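Local coordinates for cellulose 1,4-beta-cellobiosidase (Thermobifida fusca, PDB 4JJJ), which is the family 48 catalytic part of a larger cellulase and probably hydrolyses the beta-1,4 links of cellulose to release cellobiose, at residues Lys89-Asn94 / Thr140-Gly145; Ala225-Val230 / Tyr326-Ala331; Asn421-Ala426 / Ala506-Tyr511. The protein carries 1 engineered substitution. All blocks are in the same frame, centred on the assembly; numbering follows the deposited sequence.

Contact 1: residues Lys89-Asn94 / Thr140-Gly145; sequences KDQPTN and TNEIYG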
ATOM      1  N   LYS A  89      12.593  -2.613 -20.907  0.50 11.74           N
ATOM      2  CA  LYS A  89      11.778  -1.772 -21.791  0.50 12.62           C
ATOM      3  C   LYS A  89      11.067  -0.679 -21.046  0.50 11.20           C
ATOM      4  O   LYS A  89      10.954   0.469 -21.539  0.50  9.66           O
ATOM      5  CB  LYS A  89      10.771  -2.619 -22.592  0.50 14.02           C
ATOM      6  CG  LYS A  89       9.683  -3.334 -21.755  0.50 16.76           C
ATOM      7  CD  LYS A  89       9.009  -4.367 -22.663  0.50 19.11           C
ATOM      8  CE  LYS A  89       7.617  -4.725 -22.237  0.50 21.04           C
ATOM      9  NZ  LYS A  89       7.599  -5.788 -21.221  0.50 22.30           N
ATOM     10  N   ASP A  90      10.573  -1.030 -19.855  1.00  9.91           N
ATOM     11  CA  ASP A  90       9.776  -0.119 -19.057  1.00  9.66           C
ATOM     12  C   ASP A  90      10.608   0.907 -18.259  1.00  7.63           C
ATOM     13  O   ASP A  90      10.170   2.019 -18.064  1.00  8.56           O
ATOM     14  CB  ASP A  90       8.921  -0.911 -18.054  1.00  8.99           C
ATOM     15  CG  ASP A  90       8.066  -2.019 -18.721  1.00  8.51           C
ATOM     16  OD1 ASP A  90       7.164  -1.593 -19.504  1.00  8.43           O
ATOM     17  OD2 ASP A  90       8.244  -3.205 -18.371  1.00  9.86           O
ATOM     18  N   GLN A  91      11.804   0.526 -17.816  1.00  8.80           N
ATOM     19  CA  GLN A  91      12.723   1.425 -17.099  1.00  8.07           C
ATOM     20  C   GLN A  91      14.106   1.395 -17.759  1.00  9.20           C
ATOM     21  O   GLN A  91      15.087   0.865 -17.261  1.00  8.55           O
ATOM     22  CB  GLN A  91      12.813   1.071 -15.595  1.00  8.11           C
ATOM     23  CG  GLN A  91      13.185  -0.387 -15.338  1.00  8.07           C
ATOM     24  CD  GLN A  91      13.504  -0.648 -13.876  1.00  8.75           C
ATOM     25  OE1 GLN A  91      14.242   0.113 -13.262  1.00  8.34           O
ATOM     26  NE2 GLN A  91      12.999  -1.750 -13.319  1.00  8.19           N
ATOM     27  N   PRO A  92      14.191   2.007 -18.974  1.00  8.92           N
ATOM     28  CA  PRO A  92      15.396   1.721 -19.818  1.00 11.33           C
ATOM     29  C   PRO A  92      16.656   2.537 -19.601  1.00 11.29           C
ATOM     30  O   PRO A  92      17.747   2.091 -20.069  1.00 11.71           O
ATOM     31  CB  PRO A  92      14.831   2.029 -21.228  1.00 11.09           C
ATOM     32  CG  PRO A  92      13.777   3.068 -21.026  1.00 11.12           C
ATOM     33  CD  PRO A  92      13.073   2.539 -19.745  1.00 10.32           C
ATOM     34  N   THR A  93      16.569   3.643 -18.844  1.00 11.30           N
ATOM     35  CA  THR A  93      17.708   4.586 -18.787  1.00 12.09           C
ATOM     36  C   THR A  93      18.253   4.799 -17.358  1.00 11.69           C
ATOM     37  O   THR A  93      18.733   5.864 -17.051  1.00 12.79           O
ATOM     38  CB  THR A  93      17.318   5.892 -19.451  1.00 12.24           C
ATOM     39  OG1 THR A  93      16.119   6.414 -18.877  1.00 14.22           O
ATOM     40  CG2 THR A  93      17.135   5.740 -20.908  1.00 13.73           C
ATOM     41  N   ASN A  94      18.268   3.774 -16.526  1.00 10.26           N
ATOM     42  CA  ASN A  94      18.873   3.915 -15.211  1.00 10.56           C
ATOM     43  C   ASN A  94      20.402   4.173 -15.291  1.00 13.81           C
ATOM     44  O   ASN A  94      20.990   4.657 -14.345  1.00 13.75           O
ATOM     45  CB  ASN A  94      18.637   2.692 -14.325  1.00  9.43           C
ATOM     46  CG  ASN A  94      17.200   2.582 -13.851  1.00  8.77           C
ATOM     47  OD1 ASN A  94      16.776   3.314 -12.938  1.00  9.04           O
ATOM     48  ND2 ASN A  94      16.499   1.641 -14.400  1.00  8.16           N
ATOM     49  N   THR A 140      23.057  -5.006 -12.301  1.00  9.92           N
ATOM     50  CA  THR A 140      22.167  -4.201 -13.118  1.00 10.37           C
ATOM     51  C   THR A 140      21.889  -2.867 -12.393  1.00  9.55           C
ATOM     52  O   THR A 140      22.027  -2.792 -11.166  1.00 11.61           O
ATOM     53  CB  THR A 140      20.836  -4.935 -13.379  1.00 11.19           C
ATOM     54  OG1 THR A 140      19.939  -4.125 -14.068  1.00 12.83           O
ATOM     55  CG2 THR A 140      20.152  -5.241 -12.091  1.00 12.84           C
ATOM     56  N   ASN A 141      21.587  -1.820 -13.129  1.00  9.34           N
ATOM     57  CA  ASN A 141      21.192  -0.556 -12.571  1.00  9.69           C
ATOM     58  C   ASN A 141      19.661  -0.468 -12.395  1.00  9.76           C
ATOM     59  O   ASN A 141      19.172   0.552 -11.910  1.00 10.45           O
ATOM     60  CB  ASN A 141      21.635   0.589 -13.481  1.00 10.21           C
ATOM     61  CG  ASN A 141      23.118   0.744 -13.517  1.00 12.55           C
ATOM     62  OD1 ASN A 141      23.823   0.639 -12.509  1.00 14.06           O
ATOM     63  ND2 ASN A 141      23.624   0.881 -14.790  1.00 12.92           N
ATOM     64  N   GLU A 142      18.898  -1.463 -12.786  1.00  9.62           N
ATOM     65  CA  GLU A 142      17.495  -1.455 -12.735  1.00  9.37           C
ATOM     66  C   GLU A 142      17.029  -1.656 -11.251  1.00  9.78           C
ATOM     67  O   GLU A 142      17.734  -2.267 -10.459  1.00  9.07           O
ATOM     68  CB  GLU A 142      16.927  -2.600 -13.597  1.00 10.43           C
ATOM     69  CG  GLU A 142      17.160  -2.302 -15.089  1.00 10.83           C
ATOM     70  CD  GLU A 142      16.696  -3.371 -16.037  1.00 14.69           C
ATOM     71  OE1 GLU A 142      15.947  -4.278 -15.626  1.00 18.95           O
ATOM     72  OE2 GLU A 142      17.121  -3.402 -17.242  1.00 15.37           O
ATOM     73  N   ILE A 143      15.786  -1.259 -10.961  1.00  7.93           N
ATOM     74  CA  ILE A 143      15.149  -1.413  -9.600  1.00  7.68           C
ATOM     75  C   ILE A 143      14.351  -2.679  -9.689  1.00  7.11           C
ATOM     76  O   ILE A 143      13.568  -2.839 -10.611  1.00  7.25           O
ATOM     77  CB  ILE A 143      14.238  -0.248  -9.298  1.00  7.68           C
ATOM     78  CG1 ILE A 143      15.019   0.986  -9.223  1.00  8.41           C
ATOM     79  CG2 ILE A 143      13.363  -0.443  -8.036  1.00  7.87           C
ATOM     80  CD1 ILE A 143      15.965   1.145  -8.095  1.00  9.43           C
ATOM     81  N   TYR A 144      14.483  -3.576  -8.708  1.00  6.78           N
ATOM     82  CA  TYR A 144      13.659  -4.730  -8.574  1.00  6.61           C
ATOM     83  C   TYR A 144      12.630  -4.493  -7.418  1.00  7.14           C
ATOM     84  O   TYR A 144      12.890  -4.822  -6.296  1.00  7.38           O
ATOM     85  CB  TYR A 144      14.496  -5.962  -8.280  1.00  7.36           C
ATOM     86  CG  TYR A 144      13.736  -7.261  -8.309  1.00  7.41           C
ATOM     87  CD1 TYR A 144      13.267  -7.873  -7.186  1.00  8.17           C
ATOM     88  CD2 TYR A 144      13.516  -7.897  -9.513  1.00  8.15           C
ATOM     89  CE1 TYR A 144      12.637  -9.072  -7.256  1.00  9.16           C
ATOM     90  CE2 TYR A 144      12.874  -9.085  -9.627  1.00  8.28           C
ATOM     91  CZ  TYR A 144      12.426  -9.695  -8.471  1.00  9.11           C
ATOM     92  OH  TYR A 144      11.825 -10.968  -8.567  1.00  9.72           O
ATOM     93  N   GLY A 145      11.539  -3.886  -7.816  1.00  6.83           N
ATOM     94  CA  GLY A 145      10.436  -3.485  -6.919  1.00  7.13           C
ATOM     95  C   GLY A 145       9.205  -3.379  -7.725  1.00  7.09           C
ATOM     96  O   GLY A 145       9.295  -3.076  -8.903  1.00  7.16           O
TER
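The carboxamide of Gln91 lies against the backbone of Ile143 and meets it twice. Its OE1 takes the N-H of Ile143 at 3.1 Å in a nearly straight bond (176° at the hydrogen), while its NE2 donates to Ile143 O at 3.0 Å, in the carbonyl plane and on a lone pair. CG of Gln91 sits between its own backbone N and carbonyl carbon (chi1 54°), and the chain is extended beyond it (chi2 170°), which carries the amide across to the facing loop. A glutamine suits this place because one flat group offers both a donor and an acceptor to the N-H and C=O of a single residue. Asn94 ND2 also donates to Gln91 OE1, at 3.0 Å, holding the amide from the same face of its plane as Ile143 N. The two bonds to Ile143 join two loops of the family 48 catalytic domain, one following helix 71-83 and the other following helix 131-138, in place of any strand pairing. Trp303 NE1 is a further partner of Gln91 OE1, and Pro86 O of Gln91 NE2, so the buried amide is gripped at both ends. Beside it, Asn94 CB rests on Asn141 O at 3.3 Å. Arg316 holds the OD1 of Asn94. Glu142 contributes its aliphatic part, CB lying 3.8 Å from Gln91 OE1, while its carboxylate turns to Thr88.

Contact 2: residues Ala225-Val230 / Tyr326-Ala331; sequences ADARAV and YQNVLA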
ATOM      1  N   ALA A 225       3.039  -3.284   0.217  1.00  5.71           N
ATOM      2  CA  ALA A 225       2.904  -4.482  -0.660  1.00  5.41           C
ATOM      3  C   ALA A 225       4.224  -5.218  -0.825  1.00  4.83           C
ATOM      4  O   ALA A 225       4.171  -6.451  -0.675  1.00  4.30           O
ATOM      5  CB  ALA A 225       2.297  -4.099  -2.013  1.00  5.97           C
ATOM      6  N   ASP A 226       5.332  -4.534  -1.090  1.00  5.20           N
ATOM      7  CA  ASP A 226       6.571  -5.288  -1.304  1.00  5.04           C
ATOM      8  C   ASP A 226       7.010  -5.923   0.026  1.00  5.20           C
ATOM      9  O   ASP A 226       7.444  -7.047   0.002  1.00  5.69           O
ATOM     10  CB  ASP A 226       7.689  -4.400  -1.939  1.00  5.30           C
ATOM     11  CG  ASP A 226       7.495  -4.165  -3.383  1.00  5.50           C
ATOM     12  OD1 ASP A 226       6.365  -4.030  -3.852  1.00  6.53           O
ATOM     13  OD2 ASP A 226       8.472  -3.968  -4.086  1.00  5.80           O
ATOM     14  N   ALA A 227       6.741  -5.302   1.153  1.00  5.21           N
ATOM     15  CA  ALA A 227       7.098  -5.902   2.442  1.00  4.75           C
ATOM     16  C   ALA A 227       6.209  -7.109   2.662  1.00  4.54           C
ATOM     17  O   ALA A 227       6.620  -8.142   3.198  1.00  4.76           O
ATOM     18  CB  ALA A 227       6.928  -4.894   3.597  1.00  4.70           C
ATOM     19  N   ARG A 228       4.907  -7.005   2.347  1.00  3.93           N
ATOM     20  CA  ARG A 228       4.025  -8.191   2.464  1.00  4.08           C
ATOM     21  C   ARG A 228       4.538  -9.367   1.603  1.00  4.24           C
ATOM     22  O   ARG A 228       4.474 -10.478   2.012  1.00  3.80           O
ATOM     23  CB  ARG A 228       2.614  -7.837   1.995  1.00  3.85           C
ATOM     24  CG  ARG A 228       1.588  -8.891   2.267  1.00  3.75           C
ATOM     25  CD  ARG A 228       0.186  -8.514   1.864  1.00  3.91           C
ATOM     26  NE  ARG A 228      -0.340  -7.309   2.602  1.00  3.70           N
ATOM     27  CZ  ARG A 228      -0.499  -6.089   2.050  1.00  4.31           C
ATOM     28  NH1 ARG A 228      -0.190  -5.818   0.802  1.00  4.45           N
ATOM     29  NH2 ARG A 228      -1.025  -5.150   2.776  1.00  4.33           N
ATOM     30  N   ALA A 229       4.989  -9.147   0.388  1.00  4.70           N
ATOM     31  CA  ALA A 229       5.545 -10.175  -0.498  1.00  4.85           C
ATOM     32  C   ALA A 229       6.751 -10.876   0.180  1.00  4.97           C
ATOM     33  O   ALA A 229       6.869 -12.087   0.179  1.00  5.20           O
ATOM     34  CB  ALA A 229       5.942  -9.562  -1.775  1.00  5.23           C
ATOM     35  N   VAL A 230       7.612 -10.136   0.856  1.00  5.14           N
ATOM     36  CA  VAL A 230       8.676 -10.713   1.644  1.00  5.25           C
ATOM     37  C   VAL A 230       8.160 -11.515   2.817  1.00  5.02           C
ATOM     38  O   VAL A 230       8.574 -12.634   3.006  1.00  5.62           O
ATOM     39  CB  VAL A 230       9.641  -9.609   2.187  1.00  5.40           C
ATOM     40  CG1 VAL A 230      10.704 -10.192   3.172  1.00  6.48           C
ATOM     41  CG2 VAL A 230      10.328  -8.857   1.033  1.00  5.60           C
ATOM     42  N   TYR A 326       1.752   0.494   7.537  1.00  4.24           N
ATOM     43  CA  TYR A 326       2.707  -0.063   6.564  1.00  4.29           C
ATOM     44  C   TYR A 326       3.771  -0.923   7.203  1.00  4.67           C
ATOM     45  O   TYR A 326       4.445  -1.680   6.558  1.00  5.26           O
ATOM     46  CB  TYR A 326       3.404   1.017   5.713  1.00  4.31           C
ATOM     47  CG  TYR A 326       2.535   1.609   4.624  1.00  4.32           C
ATOM     48  CD1 TYR A 326       1.184   1.798   4.744  1.00  4.74           C
ATOM     49  CD2 TYR A 326       3.196   2.103   3.504  1.00  4.09           C
ATOM     50  CE1 TYR A 326       0.467   2.376   3.722  1.00  4.82           C
ATOM     51  CE2 TYR A 326       2.491   2.654   2.438  1.00  5.16           C
ATOM     52  CZ  TYR A 326       1.164   2.785   2.547  1.00  4.89           C
ATOM     53  OH  TYR A 326       0.462   3.303   1.479  1.00  6.73           O
ATOM     54  N   GLN A 327       4.019  -0.720   8.513  1.00  4.04           N
ATOM     55  CA  GLN A 327       5.196  -1.367   9.059  1.00  4.38           C
ATOM     56  C   GLN A 327       5.044  -2.872   9.072  1.00  4.69           C
ATOM     57  O   GLN A 327       3.919  -3.367   9.201  1.00  4.36           O
ATOM     58  CB  GLN A 327       5.539  -0.854  10.470  1.00  4.44           C
ATOM     59  CG  GLN A 327       5.555   0.693  10.601  1.00  4.61           C
ATOM     60  CD  GLN A 327       6.441   1.335   9.515  1.00  4.90           C
ATOM     61  OE1 GLN A 327       5.886   2.160   8.700  1.00  6.68           O
ATOM     62  NE2 GLN A 327       7.588   0.940   9.360  1.00  4.45           N
ATOM     63  N   ASN A 328       6.165  -3.559   8.999  1.00  4.70           N
ATOM     64  CA  ASN A 328       6.096  -4.996   8.872  1.00  4.53           C
ATOM     65  C   ASN A 328       7.244  -5.595   9.618  1.00  5.24           C
ATOM     66  O   ASN A 328       8.300  -5.888   9.054  1.00  5.04           O
ATOM     67  CB  ASN A 328       6.079  -5.435   7.408  1.00  4.71           C
ATOM     68  CG  ASN A 328       5.582  -6.832   7.241  1.00  4.88           C
ATOM     69  OD1 ASN A 328       5.889  -7.710   8.040  1.00  5.90           O
ATOM     70  ND2 ASN A 328       4.751  -7.060   6.210  1.00  4.98           N
ATOM     71  N   VAL A 329       6.962  -5.791  10.904  1.00  5.14           N
ATOM     72  CA  VAL A 329       8.030  -6.253  11.768  1.00  5.14           C
ATOM     73  C   VAL A 329       8.376  -7.718  11.448  1.00  5.53           C
ATOM     74  O   VAL A 329       9.493  -8.182  11.792  1.00  5.72           O
ATOM     75  CB  VAL A 329       7.655  -6.074  13.214  1.00  4.93           C
ATOM     76  CG1 VAL A 329       7.581  -4.568  13.505  1.00  4.89           C
ATOM     77  CG2 VAL A 329       6.457  -6.880  13.673  1.00  5.17           C
ATOM     78  N   LEU A 330       7.450  -8.448  10.854  1.00  5.41           N
ATOM     79  CA  LEU A 330       7.721  -9.840  10.466  1.00  6.10           C
ATOM     80  C   LEU A 330       8.635  -9.879   9.278  1.00  5.23           C
ATOM     81  O   LEU A 330       9.650 -10.594   9.330  1.00  6.72           O
ATOM     82  CB  LEU A 330       6.356 -10.544  10.182  1.00  7.18           C
ATOM     83  CG  LEU A 330       6.310 -12.045   9.926  1.00  9.26           C
ATOM     84  CD1 LEU A 330       7.124 -12.436   8.690  1.00  9.22           C
ATOM     85  CD2 LEU A 330       6.812 -12.835  11.141  1.00 10.33           C
ATOM     86  N   ALA A 331       8.385  -9.105   8.260  1.00  5.58           N
ATOM     87  CA  ALA A 331       9.311  -8.953   7.145  1.00  5.30           C
ATOM     88  C   ALA A 331      10.697  -8.472   7.621  1.00  5.71           C
ATOM     89  O   ALA A 331      11.706  -8.958   7.085  1.00  5.35           O
ATOM     90  CB  ALA A 331       8.747  -8.067   6.082  1.00  5.68           C
TER
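Ala227 and Ala331 bring their methyl groups together where helix 223-242 meets the N-terminal end of helix 329-337, two elements of the (alpha/alpha)6 fold of the family 48 enzymes. The tight part is made of small groups. Ala331 CB sits 3.6 Å from Ala227 O, so the methyl rests on the main chain of the facing helix, and Ala227 CB is 3.9 Å from Asn328 CB. Alanine suits both positions, since its short side chain lets the two backbones draw close. The apolar packing continues at Val230, whose CG1, anti to its backbone N (chi1 174°), reaches to 4.1 Å from Ala331 CB.

The looser part lies toward Arg228. It too is buried, and it lies on the side of the bound sugar, the side chain of Arg228 about 6 Å from a glucose unit. Here the amide of Asn328 passes Ala227 O without bonding to it, ND2 standing 3.7 Å away and pairing instead with Gln231 OE1. Arg228 sets off from the backbone away from the 326-331 segment, and its guanidinium bonds to Ser54 and meets the ring of Trp420, close to Glu51, the predicted proton donor, and to Asn224, an engineered residue at the predicted nucleophile position. Tyr326 touches a bound glucose unit.

Asn328 is the N-cap of helix 329-337. An alanine here would probably leave the N-H of Ala331 without its cap and take from Gln231 OE1 the donor it has in Asn328 ND2, loosening the start of the helix beside Ala227. The capping bond runs from Ala331 N to Asn328 OD1 at 2.9 Å and is nearly straight at the hydrogen (174°), although the donor stands 50° above the carbonyl plane.

Contact 3: residues Asn421-Ala426 / Ala506-Tyr511; sequences NMERVA and AKTLMY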
ATOM      1  N   ASN A 421      -1.218  -3.957  10.297  1.00  4.67           N
ATOM      2  CA  ASN A 421       0.010  -3.881  11.095  1.00  5.29           C
ATOM      3  C   ASN A 421       0.029  -4.905  12.213  1.00  5.05           C
ATOM      4  O   ASN A 421       0.982  -5.713  12.348  1.00  5.02           O
ATOM      5  CB  ASN A 421       0.188  -2.488  11.631  1.00  5.96           C
ATOM      6  CG  ASN A 421       1.155  -2.452  12.773  1.00  7.57           C
ATOM      7  OD1 ASN A 421       2.211  -2.963  12.656  1.00  8.64           O
ATOM      8  ND2 ASN A 421       0.856  -1.607  13.770  1.00  9.72           N
ATOM      9  N   MET A 422      -1.047  -4.968  12.953  0.70  5.25           N
ATOM     10  CA  MET A 422      -1.095  -5.774  14.150  0.70  5.42           C
ATOM     11  C   MET A 422      -0.946  -7.230  13.849  0.70  5.40           C
ATOM     12  O   MET A 422      -0.330  -7.937  14.621  0.70  4.70           O
ATOM     13  CB  MET A 422      -2.297  -5.541  15.075  0.70  5.81           C
ATOM     14  CG  MET A 422      -2.036  -5.861  16.543  0.70  6.37           C
ATOM     15  SD  MET A 422      -0.621  -5.057  17.322  0.70  6.13           S
ATOM     16  CE  MET A 422      -0.962  -3.319  17.045  0.70  6.75           C
ATOM     17  N   GLU A 423      -1.538  -7.675  12.741  1.00  5.11           N
ATOM     18  CA  GLU A 423      -1.371  -9.130  12.348  1.00  5.24           C
ATOM     19  C   GLU A 423       0.123  -9.501  12.185  1.00  5.14           C
ATOM     20  O   GLU A 423       0.526 -10.578  12.609  1.00  5.93           O
ATOM     21  CB  GLU A 423      -2.080  -9.452  11.057  1.00  6.36           C
ATOM     22  CG  GLU A 423      -2.216 -10.954  10.831  1.00  6.68           C
ATOM     23  CD  GLU A 423      -2.834 -11.301   9.517  1.00  7.65           C
ATOM     24  OE1 GLU A 423      -3.903 -10.723   9.218  1.00  8.97           O
ATOM     25  OE2 GLU A 423      -2.249 -12.154   8.867  1.00  9.19           O
ATOM     26  N   ARG A 424       0.903  -8.553  11.684  1.00  5.02           N
ATOM     27  CA  ARG A 424       2.293  -8.840  11.460  1.00  5.11           C
ATOM     28  C   ARG A 424       3.028  -8.874  12.843  1.00  5.08           C
ATOM     29  O   ARG A 424       3.905  -9.707  13.052  1.00  4.90           O
ATOM     30  CB  ARG A 424       2.924  -7.778  10.588  1.00  4.65           C
ATOM     31  CG  ARG A 424       2.300  -7.651   9.175  1.00  4.50           C
ATOM     32  CD  ARG A 424       2.471  -6.241   8.676  1.00  4.85           C
ATOM     33  NE  ARG A 424       1.769  -6.077   7.424  1.00  5.11           N
ATOM     34  CZ  ARG A 424       1.331  -4.924   6.907  1.00  4.96           C
ATOM     35  NH1 ARG A 424       1.586  -3.830   7.526  1.00  4.77           N
ATOM     36  NH2 ARG A 424       0.554  -4.945   5.797  1.00  5.74           N
ATOM     37  N   VAL A 425       2.619  -7.956  13.737  1.00  5.58           N
ATOM     38  CA  VAL A 425       3.139  -7.954  15.123  1.00  5.07           C
ATOM     39  C   VAL A 425       2.775  -9.269  15.810  1.00  4.78           C
ATOM     40  O   VAL A 425       3.619  -9.848  16.511  1.00  4.98           O
ATOM     41  CB  VAL A 425       2.602  -6.716  15.893  1.00  4.97           C
ATOM     42  CG1 VAL A 425       3.115  -6.713  17.334  1.00  5.50           C
ATOM     43  CG2 VAL A 425       3.031  -5.449  15.140  1.00  5.34           C
ATOM     44  N   ALA A 426       1.517  -9.731  15.660  1.00  4.72           N
ATOM     45  CA  ALA A 426       1.111 -10.983  16.224  1.00  4.92           C
ATOM     46  C   ALA A 426       1.855 -12.134  15.632  1.00  5.49           C
ATOM     47  O   ALA A 426       2.138 -13.139  16.357  1.00  4.96           O
ATOM     48  CB  ALA A 426      -0.409 -11.138  16.102  1.00  5.51           C
ATOM     49  N   ALA A 506      -9.388 -11.459  12.788  1.00  5.21           N
ATOM     50  CA  ALA A 506      -9.442 -12.834  13.229  1.00  5.55           C
ATOM     51  C   ALA A 506      -8.012 -13.394  13.296  1.00  5.41           C
ATOM     52  O   ALA A 506      -7.657 -14.077  14.299  1.00  5.87           O
ATOM     53  CB  ALA A 506     -10.244 -13.675  12.331  1.00  5.78           C
ATOM     54  N   LYS A 507      -7.170 -13.150  12.268  1.00  5.03           N
ATOM     55  CA  LYS A 507      -5.807 -13.665  12.308  1.00  5.35           C
ATOM     56  C   LYS A 507      -5.003 -13.070  13.440  1.00  5.74           C
ATOM     57  O   LYS A 507      -4.223 -13.764  14.122  1.00  5.70           O
ATOM     58  CB  LYS A 507      -5.157 -13.492  10.986  1.00  5.05           C
ATOM     59  CG  LYS A 507      -5.629 -14.472   9.909  1.00  5.39           C
ATOM     60  CD  LYS A 507      -4.880 -14.332   8.639  1.00  6.00           C
ATOM     61  CE  LYS A 507      -5.280 -13.090   7.829  1.00  6.43           C
ATOM     62  NZ  LYS A 507      -4.184 -12.667   6.865  1.00  7.93           N
ATOM     63  N   THR A 508      -5.097 -11.757  13.576  1.00  5.83           N
ATOM     64  CA  THR A 508      -4.353 -11.100  14.612  1.00  5.95           C
ATOM     65  C   THR A 508      -4.625 -11.757  15.955  1.00  6.50           C
ATOM     66  O   THR A 508      -3.691 -12.056  16.725  1.00  6.83           O
ATOM     67  CB  THR A 508      -4.778  -9.575  14.717  1.00  5.62           C
ATOM     68  OG1 THR A 508      -4.424  -8.957  13.502  1.00  5.13           O
ATOM     69  CG2 THR A 508      -4.013  -8.833  15.750  1.00  6.51           C
ATOM     70  N   LEU A 509      -5.880 -11.980  16.213  1.00  6.25           N
ATOM     71  CA  LEU A 509      -6.327 -12.585  17.467  1.00  6.51           C
ATOM     72  C   LEU A 509      -5.856 -14.057  17.625  1.00  6.60           C
ATOM     73  O   LEU A 509      -5.448 -14.456  18.707  1.00  6.62           O
ATOM     74  CB  LEU A 509      -7.869 -12.488  17.590  1.00  6.81           C
ATOM     75  CG  LEU A 509      -8.384 -11.019  17.743  1.00  7.12           C
ATOM     76  CD1 LEU A 509      -9.882 -10.954  17.688  1.00  8.39           C
ATOM     77  CD2 LEU A 509      -7.883 -10.397  19.009  1.00  8.32           C
ATOM     78  N   MET A 510      -5.882 -14.797  16.550  1.00  6.88           N
ATOM     79  CA  MET A 510      -5.435 -16.203  16.563  1.00  6.17           C
ATOM     80  C   MET A 510      -3.935 -16.314  16.843  1.00  6.86           C
ATOM     81  O   MET A 510      -3.565 -17.132  17.703  1.00  6.66           O
ATOM     82  CB  MET A 510      -5.782 -16.875  15.245  1.00  7.13           C
ATOM     83  CG  MET A 510      -7.275 -17.284  15.195  1.00  7.68           C
ATOM     84  SD  MET A 510      -7.634 -18.347  13.787  1.00  9.58           S
ATOM     85  CE  MET A 510      -7.183 -17.350  12.364  1.00  9.43           C
ATOM     86  N   TYR A 511      -3.100 -15.556  16.136  1.00  6.23           N
ATOM     87  CA  TYR A 511      -1.633 -15.620  16.372  1.00  6.51           C
ATOM     88  C   TYR A 511      -1.358 -15.260  17.791  1.00  6.99           C
ATOM     89  O   TYR A 511      -0.488 -15.872  18.491  1.00  7.73           O
ATOM     90  CB  TYR A 511      -0.882 -14.742  15.354  1.00  6.11           C
ATOM     91  CG  TYR A 511      -0.833 -15.315  13.974  1.00  5.96           C
ATOM     92  CD1 TYR A 511      -1.588 -14.768  12.966  1.00  6.23           C
ATOM     93  CD2 TYR A 511       0.029 -16.356  13.655  1.00  6.30           C
ATOM     94  CE1 TYR A 511      -1.493 -15.305  11.687  1.00  7.52           C
ATOM     95  CE2 TYR A 511       0.132 -16.920  12.413  1.00  6.76           C
ATOM     96  CZ  TYR A 511      -0.658 -16.437  11.405  1.00  7.18           C
ATOM     97  OH  TYR A 511      -0.603 -16.868  10.113  1.00  7.86           O
TER
HETATM   98  O   HOH W   1      -1.758 -15.432   7.899  0.50 13.95           O
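Two helices of the (alpha/alpha)6 barrel, 416-432 and 499-516, run side by side in the same direction here, the axes of their short segments 8.2 Å apart at an angle of 20°. Such close spacing depends on small residues at the interface. Ala426 CB lies 3.5 Å from Thr508 O and 3.7 Å from Tyr511 CB, so a methyl fills the space between one helix and the backbone of the next. Thr508 serves in a similar way at the closest pair of CA atoms, those of Glu423 and Thr508, 4.2 Å apart. Its CG2, anti to its backbone N, packs 3.7 Å from Met422 CG, while its OG1 lies against the backbone N and CA of Glu423 without a hydrogen bond to that N and bonds within its own helix to Ala504 O, which satisfies the buried hydroxyl.

The polar link is a salt bridge between Glu423 and Lys507, whose side chains cross obliquely. Glu423 CG stands anti to its backbone N (chi1 -166°), and the extended chain beyond it carries the carboxylate over to the lysine. Lys507 NZ meets Glu423 OE2 at 2.8 Å, on the syn lone pair, and makes a weak bond to Glu423 OE1. The lysine bends at chi3 (-75°), which brings Lys507 CE to 3.1 Å from Glu423 OE1. A water bonded to Tyr511 OH at 2.9 Å, in the plane of the ring, gives a weak bond to Glu423 OE2.

Helix 620-637 supplies a second carboxylate, Glu625, in a salt bridge to Lys507 NZ, and Thr628 as a neutral hydrogen-bond partner. Trp58 and Tyr62 of helix 50-67 lie against this polar side, while Met422 packs on helix 435-450 and Leu509 on helix 519-533.

Overall arrangement
Along the chain the three contacts come in series, all within the family 48 catalytic domain. Contact 1 ties loops together about 21 Å from the centre of the chain, contact 2 lies nearer the middle, and contact 3 is on the far side of that centre from contact 1, their centres 35 Å apart. Contacts 2 and 3 are neighbours, with centres 13 Å apart, and Arg424 of helix 416-432 joins them by a probable hydrogen bond to Gln327 O. Contact 1 touches contact 2 more lightly, through Gly145 and Asp226. Together they run from the joined loops, past the predicted catalytic residues, into the packed helices of the barrel.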